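Local coordinates for protein cruciferin (Brassica napus, PDB 3KGL) that probably serves as a seed storage protein, a nutrient reservoir of the 11S globulin family, here in its precursor form, at residues W31-P36 with R190-F195; R39-S44 with N343-L348; S44-I49 with I175-D180; F61-L66 with L179-H184. All blocks are in the same frame, centred on the assembly; numbering follows the deposited sequence.

Contact 1: residues W31-P36 with R190-F195; sequences WDHHAP and RNPRPF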
# COMPACT_ATOMS: atom_id res chain seq x y z
N TRP A 31 10.96 -21.99 -1.23
CA TRP A 31 12.09 -21.07 -1.39
C TRP A 31 12.26 -20.15 -0.20
O TRP A 31 11.31 -19.89 0.54
CB TRP A 31 11.90 -20.22 -2.64
CG TRP A 31 12.56 -20.78 -3.86
CD1 TRP A 31 13.78 -20.44 -4.34
CD2 TRP A 31 12.03 -21.75 -4.77
NE1 TRP A 31 14.05 -21.15 -5.48
CE2 TRP A 31 13.00 -21.96 -5.76
CE3 TRP A 31 10.84 -22.47 -4.83
CZ2 TRP A 31 12.81 -22.85 -6.80
CZ3 TRP A 31 10.66 -23.37 -5.87
CH2 TRP A 31 11.64 -23.54 -6.84
N ASP A 32 13.47 -19.64 -0.03
CA ASP A 32 13.75 -18.75 1.09
C ASP A 32 13.50 -17.27 0.77
O ASP A 32 14.17 -16.67 -0.08
CB ASP A 32 15.18 -18.94 1.56
CG ASP A 32 15.44 -18.27 2.88
OD1 ASP A 32 14.45 -17.92 3.57
OD2 ASP A 32 16.62 -18.10 3.23
N HIS A 33 12.54 -16.67 1.46
CA HIS A 33 12.21 -15.27 1.21
C HIS A 33 13.13 -14.33 1.98
O HIS A 33 13.09 -13.12 1.76
CB HIS A 33 10.74 -15.00 1.54
CG HIS A 33 10.31 -15.59 2.84
ND1 HIS A 33 9.95 -16.92 2.97
CD2 HIS A 33 10.19 -15.04 4.07
CE1 HIS A 33 9.62 -17.15 4.23
NE2 HIS A 33 9.76 -16.03 4.92
N HIS A 34 13.94 -14.89 2.88
CA HIS A 34 14.95 -14.12 3.62
C HIS A 34 16.23 -13.94 2.81
O HIS A 34 17.16 -13.27 3.25
CB HIS A 34 15.31 -14.80 4.94
CG HIS A 34 14.16 -14.98 5.87
ND1 HIS A 34 13.71 -16.23 6.25
CD2 HIS A 34 13.38 -14.09 6.51
CE1 HIS A 34 12.70 -16.09 7.09
NE2 HIS A 34 12.47 -14.80 7.26
N ALA A 35 16.30 -14.57 1.65
CA ALA A 35 17.40 -14.32 0.75
C ALA A 35 17.33 -12.85 0.33
O ALA A 35 16.26 -12.37 -0.05
CB ALA A 35 17.31 -15.23 -0.47
N PRO A 36 18.45 -12.12 0.42
CA PRO A 36 18.44 -10.72 0.01
C PRO A 36 17.76 -10.54 -1.34
O PRO A 36 16.87 -9.72 -1.47
CB PRO A 36 19.91 -10.38 -0.08
CG PRO A 36 20.52 -11.24 1.00
CD PRO A 36 19.77 -12.53 0.93
N ARG A 190 5.89 -10.48 6.51
CA ARG A 190 6.87 -10.74 5.47
C ARG A 190 7.14 -12.24 5.21
O ARG A 190 8.08 -12.57 4.50
CB ARG A 190 8.17 -10.02 5.77
CG ARG A 190 8.91 -9.59 4.54
CD ARG A 190 8.20 -8.46 3.83
NE ARG A 190 9.04 -7.93 2.76
CZ ARG A 190 8.73 -6.87 2.02
NH1 ARG A 190 7.59 -6.23 2.26
NH2 ARG A 190 9.56 -6.46 1.07
N ASN A 191 6.34 -13.13 5.79
CA ASN A 191 6.38 -14.56 5.46
C ASN A 191 5.14 -15.03 4.71
O ASN A 191 4.06 -14.42 4.81
CB ASN A 191 6.55 -15.44 6.70
CG ASN A 191 7.50 -14.86 7.71
OD1 ASN A 191 8.67 -15.26 7.80
ND2 ASN A 191 6.99 -13.92 8.49
N PRO A 192 5.28 -16.13 3.95
CA PRO A 192 4.12 -16.78 3.34
C PRO A 192 3.46 -17.60 4.42
O PRO A 192 4.16 -18.21 5.21
CB PRO A 192 4.75 -17.70 2.30
CG PRO A 192 6.06 -18.00 2.85
CD PRO A 192 6.53 -16.73 3.45
N ARG A 193 2.14 -17.59 4.50
CA ARG A 193 1.50 -18.33 5.56
C ARG A 193 0.37 -19.19 5.05
O ARG A 193 -0.70 -18.70 4.73
CB ARG A 193 1.02 -17.41 6.67
CG ARG A 193 2.14 -16.75 7.40
CD ARG A 193 1.69 -16.30 8.76
NE ARG A 193 2.65 -15.41 9.40
CZ ARG A 193 3.41 -15.76 10.42
NH1 ARG A 193 3.33 -16.97 10.93
NH2 ARG A 193 4.25 -14.89 10.94
N PRO A 194 0.64 -20.49 4.96
CA PRO A 194 -0.39 -21.47 4.61
C PRO A 194 -1.29 -21.62 5.82
O PRO A 194 -0.81 -21.64 6.96
CB PRO A 194 0.41 -22.76 4.41
CG PRO A 194 1.85 -22.39 4.53
CD PRO A 194 1.91 -21.13 5.31
N PHE A 195 -2.59 -21.70 5.57
CA PHE A 195 -3.50 -22.11 6.62
C PHE A 195 -4.07 -23.43 6.21
O PHE A 195 -4.80 -23.53 5.22
CB PHE A 195 -4.59 -21.08 6.84
CG PHE A 195 -4.13 -19.86 7.60
CD1 PHE A 195 -4.41 -19.72 8.95
CD2 PHE A 195 -3.42 -18.87 6.97
CE1 PHE A 195 -4.01 -18.61 9.63
CE2 PHE A 195 -3.01 -17.75 7.66
CZ PHE A 195 -3.31 -17.62 8.99
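In H33 the first torsion sets CG between the backbone N and the carbonyl carbon (chi1 45°), and in N191 it sets CG beside the backbone N (chi1 -39°); from these starts the imidazole and the amide meet. H33 NE2 donates to N191 OD1 over 3.2 Å, with an N-H...acceptor angle of 161°. The oxygen sits at the ring edge, near the imidazole plane, whereas the donor is tilted from the carbonyl plane and the two flat groups stand almost perpendicular. P192 covers one face of the same ring in a CH-pi contact, its CD 3.5 Å from the H33 ring centroid and displaced toward the ND1-CE1 rim. Within 31-36, H33 CD2 lies 3.9 Å above the plane of the H34 ring, over its centre. H34 N in turn donates to D32 OD1 at 3.1 Å, an Asx turn within the type I beta turn from D32 to A35. The contact joins the loop after strand 26-30 to the one leading into strand 194-196, both in the N-terminal cupin domain. The N191 amide is completed by N5 of the second subunit, whose OD1 accepts from ND2. Donation through NE2 is consistent with a proton on that nitrogen, and the two opposite demands on the amide, acceptor toward H33 and donor toward the neighbouring subunit, would probably hold N191 this way round.

Contact 2: residues R39-S44 with N343-L348; sequences RCSGVS and NANAVL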
# COMPACT_ATOMS: atom_id res chain seq x y z
N ARG A 39 13.97 -11.09 -0.97
CA ARG A 39 13.40 -10.07 -0.09
C ARG A 39 13.12 -8.76 -0.84
O ARG A 39 12.06 -8.16 -0.67
CB ARG A 39 14.31 -9.85 1.12
CG ARG A 39 13.92 -8.71 2.05
CD ARG A 39 14.52 -8.92 3.45
NE ARG A 39 15.98 -8.98 3.41
CZ ARG A 39 16.73 -9.62 4.30
NH1 ARG A 39 16.17 -10.28 5.32
NH2 ARG A 39 18.06 -9.61 4.17
N CYS A 40 14.06 -8.34 -1.67
CA CYS A 40 13.88 -7.19 -2.54
C CYS A 40 12.60 -7.30 -3.38
O CYS A 40 11.76 -6.41 -3.34
CB CYS A 40 15.10 -7.01 -3.46
SG CYS A 40 14.95 -5.74 -4.78
N SER A 41 12.47 -8.38 -4.14
CA SER A 41 11.31 -8.57 -5.00
C SER A 41 10.00 -8.64 -4.22
O SER A 41 8.92 -8.58 -4.80
CB SER A 41 11.48 -9.82 -5.87
OG SER A 41 12.12 -9.50 -7.09
N GLY A 42 10.11 -8.79 -2.91
CA GLY A 42 8.95 -8.84 -2.05
C GLY A 42 8.03 -10.02 -2.27
O GLY A 42 6.82 -9.90 -2.13
N VAL A 43 8.60 -11.18 -2.61
CA VAL A 43 7.80 -12.39 -2.78
C VAL A 43 8.48 -13.65 -2.26
O VAL A 43 9.68 -13.66 -2.02
CB VAL A 43 7.43 -12.64 -4.26
CG1 VAL A 43 6.62 -11.48 -4.82
CG2 VAL A 43 8.69 -12.90 -5.09
N SER A 44 7.69 -14.70 -2.07
CA SER A 44 8.21 -16.03 -1.84
C SER A 44 7.76 -16.90 -3.00
O SER A 44 6.93 -16.50 -3.82
CB SER A 44 7.68 -16.59 -0.52
OG SER A 44 8.17 -17.89 -0.25
N ASN A 343 7.46 -1.23 -13.98
CA ASN A 343 6.57 -1.09 -12.82
C ASN A 343 6.35 -2.36 -12.01
O ASN A 343 5.43 -2.42 -11.19
CB ASN A 343 5.21 -0.51 -13.24
CG ASN A 343 4.48 -1.38 -14.27
OD1 ASN A 343 5.08 -2.19 -14.99
ND2 ASN A 343 3.16 -1.20 -14.36
N ALA A 344 7.18 -3.37 -12.24
CA ALA A 344 7.02 -4.63 -11.54
C ALA A 344 8.33 -5.29 -11.14
O ALA A 344 9.37 -5.10 -11.78
CB ALA A 344 6.20 -5.59 -12.37
N ASN A 345 8.27 -6.07 -10.08
CA ASN A 345 9.36 -6.96 -9.77
C ASN A 345 9.03 -8.29 -10.40
O ASN A 345 7.89 -8.72 -10.38
CB ASN A 345 9.52 -7.10 -8.27
CG ASN A 345 10.11 -5.87 -7.66
OD1 ASN A 345 10.54 -4.96 -8.37
ND2 ASN A 345 10.14 -5.83 -6.33
N ALA A 346 10.03 -8.94 -10.98
CA ALA A 346 9.81 -10.22 -11.63
C ALA A 346 10.42 -11.34 -10.81
O ALA A 346 11.27 -11.12 -9.96
CB ALA A 346 10.40 -10.21 -13.03
N VAL A 347 9.95 -12.55 -11.08
CA VAL A 347 10.55 -13.76 -10.54
C VAL A 347 10.47 -14.82 -11.64
O VAL A 347 9.39 -15.09 -12.17
CB VAL A 347 9.88 -14.17 -9.21
CG1 VAL A 347 9.46 -15.64 -9.19
CG2 VAL A 347 10.78 -13.79 -8.03
N LEU A 348 11.62 -15.35 -12.04
CA LEU A 348 11.71 -16.17 -13.24
C LEU A 348 11.98 -17.62 -12.92
O LEU A 348 12.91 -17.94 -12.16
CB LEU A 348 12.80 -15.64 -14.16
CG LEU A 348 13.05 -16.44 -15.44
CD1 LEU A 348 13.59 -15.53 -16.53
CD2 LEU A 348 14.00 -17.59 -15.20
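S41 and N345 are where the two backbones come closest, their CA atoms 5.4 Å apart. S41 lies at the end of helix 36-41; G42, with a positive phi of 64° that favours glycine, closes it in a Schellman motif in which G42 N donates to R39 O at 3.0 Å. Opposite, N345 is the last loop residue before strand 346-352, so a helix terminus of the N-terminal cupin domain is set against a strand start of the C-terminal one. The side chain of N345 points at the helix end, with CG beside the backbone N and anti to the carbonyl carbon (chi1 -73°). Its ND2 makes a weak but straight bond to S41 O, 3.4 Å long with an N-H...acceptor angle of 172°, while CB lies 3.7 Å from S41 OG. That hydroxyl also comes within 3.4 Å of A346 O, but its stronger partner is S379 OG. Further on, V43 CG2 and V347 CG2 touch at 3.7 Å as the two valines pass one another, running opposite ways. N345 OD1 accepts from Q382 N, and ND2 also donates to Q187 O of the third subunit. An alanine in place of N345 would probably leave Q382 N and Q187 O of the third subunit without their mates and the S41 carbonyl without its weak donor. The direct polar bonds between the two segments are thus weak; the S41-S379 bond also ties the domains, while the N345 amide serves helix end, loop and third subunit together.

Contact 3: residues S44-I49 with I175-D180; sequences SFVRYI and IVSVLD
F45, V176 and V178 form the apolar centre of this antiparallel strand pair in the jelly-roll of the N-terminal cupin domain. CG of F45 is anti to the backbone N (chi1 -160°), and the ring crosses V176 at a slant, its CE2 3.8 Å from V176 CG2. V178 lies at the other end of the ring, with its CB 4.3 Å from F45 CD1. One face of the ring receives S177 O, 3.4 Å above the plane and shifted toward the rim at CD1; that oxygen is already the acceptor for V46 N. W31 meets the F45 ring edge-to-face, and V347 of the C-terminal cupin domain also touches it. An alanine at F45 would probably open a gap beside V176 and V178 and deprive W31 of its aromatic mate. On the other face of the sheet V46 CG1 packs at 3.5 Å on CB of S177, whose OG bonds to S67 OG on strand 65-71, and the Y48 ring leans obliquely on I175. The strands run at 161° to each other, and S44 with L179, V46 with S177 and Y48 with I175 are the hydrogen-bonded pairs, S177 N reaching V46 O at 2.9 Å almost along the C=O axis. Toward the polar edge, the R47 guanidinium forms a salt bridge with E29 and bonds to Y349 OH. Y48 OH binds a glycerol, probably from crystallisation. At the Y48-I175 end the ladder weakens: Y48 N donates to I175 O at 2.8 Å, but the return bond from I175 N to Y48 O is weak, at 3.1 Å.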
# COMPACT_ATOMS: atom_id res chain seq x y z
N SER A 44 7.69 -14.70 -2.07
CA SER A 44 8.21 -16.03 -1.84
C SER A 44 7.76 -16.90 -3.00
O SER A 44 6.93 -16.50 -3.82
CB SER A 44 7.68 -16.59 -0.52
OG SER A 44 8.17 -17.89 -0.25
N PHE A 45 8.32 -18.11 -3.08
CA PHE A 45 8.02 -19.01 -4.18
C PHE A 45 7.93 -20.42 -3.59
O PHE A 45 8.53 -20.69 -2.55
CB PHE A 45 9.12 -18.91 -5.24
CG PHE A 45 8.72 -19.40 -6.60
CD1 PHE A 45 8.03 -18.58 -7.47
CD2 PHE A 45 9.07 -20.67 -7.03
CE1 PHE A 45 7.68 -19.02 -8.73
CE2 PHE A 45 8.71 -21.11 -8.30
CZ PHE A 45 8.02 -20.29 -9.14
N VAL A 46 7.16 -21.30 -4.22
CA VAL A 46 6.99 -22.66 -3.72
C VAL A 46 6.65 -23.58 -4.86
O VAL A 46 6.08 -23.14 -5.86
CB VAL A 46 5.86 -22.76 -2.67
CG1 VAL A 46 4.57 -22.22 -3.25
CG2 VAL A 46 5.67 -24.20 -2.20
N ARG A 47 7.01 -24.85 -4.74
CA ARG A 47 6.68 -25.82 -5.76
C ARG A 47 6.03 -26.99 -5.08
O ARG A 47 6.61 -27.56 -4.17
CB ARG A 47 7.93 -26.31 -6.48
CG ARG A 47 7.67 -27.47 -7.41
CD ARG A 47 8.91 -28.32 -7.62
NE ARG A 47 9.85 -27.69 -8.53
CZ ARG A 47 11.10 -27.38 -8.22
NH1 ARG A 47 11.59 -27.65 -7.01
NH2 ARG A 47 11.87 -26.81 -9.12
N TYR A 48 4.82 -27.32 -5.49
CA TYR A 48 4.19 -28.56 -5.07
C TYR A 48 4.67 -29.62 -6.03
O TYR A 48 4.56 -29.44 -7.24
CB TYR A 48 2.67 -28.48 -5.19
CG TYR A 48 2.00 -27.39 -4.39
CD1 TYR A 48 2.56 -26.93 -3.20
CD2 TYR A 48 0.79 -26.86 -4.80
CE1 TYR A 48 1.93 -25.95 -2.46
CE2 TYR A 48 0.16 -25.88 -4.07
CZ TYR A 48 0.73 -25.43 -2.90
OH TYR A 48 0.09 -24.45 -2.17
N ILE A 49 5.19 -30.73 -5.50
CA ILE A 49 5.44 -31.91 -6.35
C ILE A 49 4.58 -33.10 -5.96
O ILE A 49 4.94 -33.84 -5.05
CB ILE A 49 6.88 -32.39 -6.32
CG1 ILE A 49 7.85 -31.21 -6.32
CG2 ILE A 49 7.09 -33.24 -7.51
CD1 ILE A 49 9.24 -31.56 -6.78
N ILE A 175 2.96 -28.25 -9.60
CA ILE A 175 2.50 -26.88 -9.59
C ILE A 175 3.60 -26.00 -8.98
O ILE A 175 4.26 -26.39 -8.02
CB ILE A 175 1.13 -26.67 -8.86
CG1 ILE A 175 0.03 -27.54 -9.47
CG2 ILE A 175 0.68 -25.22 -8.98
CD1 ILE A 175 -0.29 -28.78 -8.67
N VAL A 176 3.79 -24.82 -9.58
CA VAL A 176 4.72 -23.82 -9.11
C VAL A 176 3.94 -22.52 -8.80
O VAL A 176 3.03 -22.16 -9.55
CB VAL A 176 5.81 -23.62 -10.17
CG1 VAL A 176 6.00 -22.16 -10.54
CG2 VAL A 176 7.11 -24.28 -9.71
N SER A 177 4.26 -21.86 -7.68
CA SER A 177 3.43 -20.76 -7.15
C SER A 177 4.23 -19.57 -6.63
O SER A 177 5.21 -19.75 -5.90
CB SER A 177 2.55 -21.25 -5.98
OG SER A 177 1.52 -22.14 -6.39
N VAL A 178 3.80 -18.35 -6.96
CA VAL A 178 4.35 -17.16 -6.31
C VAL A 178 3.39 -16.68 -5.22
O VAL A 178 2.18 -16.73 -5.38
CB VAL A 178 4.64 -16.00 -7.29
CG1 VAL A 178 3.36 -15.44 -7.83
CG2 VAL A 178 5.43 -14.88 -6.60
N LEU A 179 3.94 -16.22 -4.10
CA LEU A 179 3.14 -15.60 -3.06
C LEU A 179 3.60 -14.15 -2.92
O LEU A 179 4.79 -13.90 -2.72
CB LEU A 179 3.29 -16.36 -1.75
CG LEU A 179 3.00 -17.86 -1.82
CD1 LEU A 179 3.61 -18.58 -0.64
CD2 LEU A 179 1.52 -18.17 -1.89
N ASP A 180 2.66 -13.21 -3.05
CA ASP A 180 2.96 -11.77 -3.03
C ASP A 180 2.96 -11.23 -1.61
O ASP A 180 1.91 -10.96 -1.04
CB ASP A 180 1.93 -11.01 -3.89
CG ASP A 180 2.30 -9.54 -4.10
OD1 ASP A 180 3.28 -9.08 -3.49
OD2 ASP A 180 1.59 -8.86 -4.88

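Contact 4: residues F61-L66 with L179-H184; sequences FSTAKL and LDLASH
L179 CD2 lies over one face of the F61 ring, 4.3 Å from its centroid and 26° off the ring normal, a CH-pi contact in which the two side chains meet roughly perpendicular. The second flat group, the D180 carboxylate, is met from above its plane by S183 N, which donates to OD1 at 3.1 Å and closes an Asx motif at the turn after strand 173-180. K65 and L179 form an antiparallel, non-hydrogen-bonded pair, by which strand 65-71 joins the side of strand 173-180 away from strand 43-50 in the cupin jelly-roll. K65 runs alongside L179 in the same direction, its CG 3.6 Å from L179 CD2. Its chain then bends at chi3 (98°) and chi4, and NZ finds a weak partner in Y48 OH, close to the F61 ring. The same methyl, CD2, is therefore shared by an aromatic face and the aliphatic part of a lysine. T63 packs beside L179 and L181: its hydroxyl OG1 stands 3.7 Å from L179 CB, and its methyl CG2 meets L181 CD1 at 3.9 Å as the two side chains pass obliquely. S62, by contrast, packs on Q382 of the second subunit, so this loop also borders the subunit interface. A64 O, in a buried residue, accepts from two donors, one across the contact and one from its own segment. D180 N reaches it through a weak bond of 3.3 Å, and T63 OG1, from above the carbonyl plane, bonds to the same oxygen at 3.1 Å.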
# COMPACT_ATOMS: atom_id res chain seq x y z
N PHE A 61 -4.30 -18.94 1.93
CA PHE A 61 -3.16 -18.08 2.20
C PHE A 61 -3.58 -16.66 2.57
O PHE A 61 -4.72 -16.27 2.35
CB PHE A 61 -2.24 -18.06 0.98
CG PHE A 61 -1.63 -19.38 0.69
CD1 PHE A 61 -0.36 -19.68 1.15
CD2 PHE A 61 -2.35 -20.35 0.01
CE1 PHE A 61 0.21 -20.92 0.90
CE2 PHE A 61 -1.80 -21.60 -0.25
CZ PHE A 61 -0.51 -21.88 0.20
N SER A 62 -2.63 -15.91 3.13
CA SER A 62 -2.86 -14.54 3.58
C SER A 62 -2.43 -13.52 2.51
O SER A 62 -2.53 -12.31 2.71
CB SER A 62 -2.13 -14.29 4.90
OG SER A 62 -0.72 -14.46 4.75
N THR A 63 -1.94 -14.03 1.39
CA THR A 63 -1.47 -13.19 0.30
C THR A 63 -2.02 -13.70 -1.01
O THR A 63 -2.51 -14.83 -1.09
CB THR A 63 0.04 -13.28 0.17
OG1 THR A 63 0.38 -14.60 -0.28
CG2 THR A 63 0.70 -13.01 1.50
N ALA A 64 -1.92 -12.88 -2.04
CA ALA A 64 -2.27 -13.31 -3.38
C ALA A 64 -1.42 -14.52 -3.80
O ALA A 64 -0.31 -14.71 -3.34
CB ALA A 64 -2.09 -12.18 -4.35
N LYS A 65 -1.96 -15.33 -4.69
CA LYS A 65 -1.30 -16.54 -5.12
C LYS A 65 -1.51 -16.64 -6.61
O LYS A 65 -2.63 -16.50 -7.09
CB LYS A 65 -1.94 -17.75 -4.43
CG LYS A 65 -1.03 -18.96 -4.27
CD LYS A 65 -1.69 -20.09 -3.47
CE LYS A 65 -2.29 -21.17 -4.37
NZ LYS A 65 -1.99 -22.58 -3.91
N LEU A 66 -0.43 -16.84 -7.34
CA LEU A 66 -0.54 -17.07 -8.77
C LEU A 66 0.20 -18.36 -9.05
O LEU A 66 1.41 -18.45 -8.84
CB LEU A 66 0.05 -15.90 -9.56
CG LEU A 66 -0.70 -15.40 -10.79
CD1 LEU A 66 0.15 -14.44 -11.60
CD2 LEU A 66 -1.16 -16.56 -11.66
N LEU A 179 3.94 -16.22 -4.10
CA LEU A 179 3.14 -15.60 -3.06
C LEU A 179 3.60 -14.15 -2.92
O LEU A 179 4.79 -13.90 -2.72
CB LEU A 179 3.29 -16.36 -1.75
CG LEU A 179 3.00 -17.86 -1.82
CD1 LEU A 179 3.61 -18.58 -0.64
CD2 LEU A 179 1.52 -18.17 -1.89
N ASP A 180 2.66 -13.21 -3.05
CA ASP A 180 2.96 -11.77 -3.03
C ASP A 180 2.96 -11.23 -1.61
O ASP A 180 1.91 -10.96 -1.04
CB ASP A 180 1.93 -11.01 -3.89
CG ASP A 180 2.30 -9.54 -4.10
OD1 ASP A 180 3.28 -9.08 -3.49
OD2 ASP A 180 1.59 -8.86 -4.88
N LEU A 181 4.15 -11.08 -1.04
CA LEU A 181 4.30 -10.75 0.37
C LEU A 181 4.17 -9.26 0.62
O LEU A 181 3.58 -8.84 1.62
CB LEU A 181 5.65 -11.25 0.89
CG LEU A 181 5.63 -12.65 1.51
CD1 LEU A 181 4.51 -13.51 0.93
CD2 LEU A 181 6.98 -13.34 1.35
N ALA A 182 4.71 -8.46 -0.29
CA ALA A 182 4.68 -7.01 -0.17
C ALA A 182 3.26 -6.46 -0.32
O ALA A 182 2.88 -5.52 0.38
CB ALA A 182 5.59 -6.40 -1.20
N SER A 183 2.48 -7.06 -1.22
CA SER A 183 1.14 -6.57 -1.57
C SER A 183 0.32 -6.08 -0.37
O SER A 183 0.41 -6.61 0.74
CB SER A 183 0.35 -7.63 -2.35
OG SER A 183 -0.98 -7.22 -2.60
N HIS A 184 -0.48 -5.05 -0.60
CA HIS A 184 -1.29 -4.50 0.48
C HIS A 184 -2.27 -5.56 1.00
O HIS A 184 -2.66 -5.51 2.15
CB HIS A 184 -1.96 -3.17 0.09
CG HIS A 184 -2.99 -3.28 -1.01
ND1 HIS A 184 -4.33 -3.47 -0.76
CD2 HIS A 184 -2.87 -3.18 -2.36
CE1 HIS A 184 -4.99 -3.50 -1.91
NE2 HIS A 184 -4.13 -3.33 -2.89

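How the contacts relate
All four contacts are largely buried, but at different depths. Contact 3 lies nearest the chain centre, contact 1 farthest out. Contacts 3 and 4 share L179 and D180 and attach strands 43-50 and 65-71 to the two sides of strand 173-180; the first is a full backbone ladder, the second a short bridge with one weak cross-link. Contact 2 shares S44 with contact 3 and reaches from that sheet to the other cupin domain through weak polar bonds and two valines. Contact 1 needs no strand pairing and relies on an imidazole, an amide and a proline, with P192 packing against L179 and S44. Contacts 1, 2 and 4 also border neighbouring subunits, which contact 3 does not.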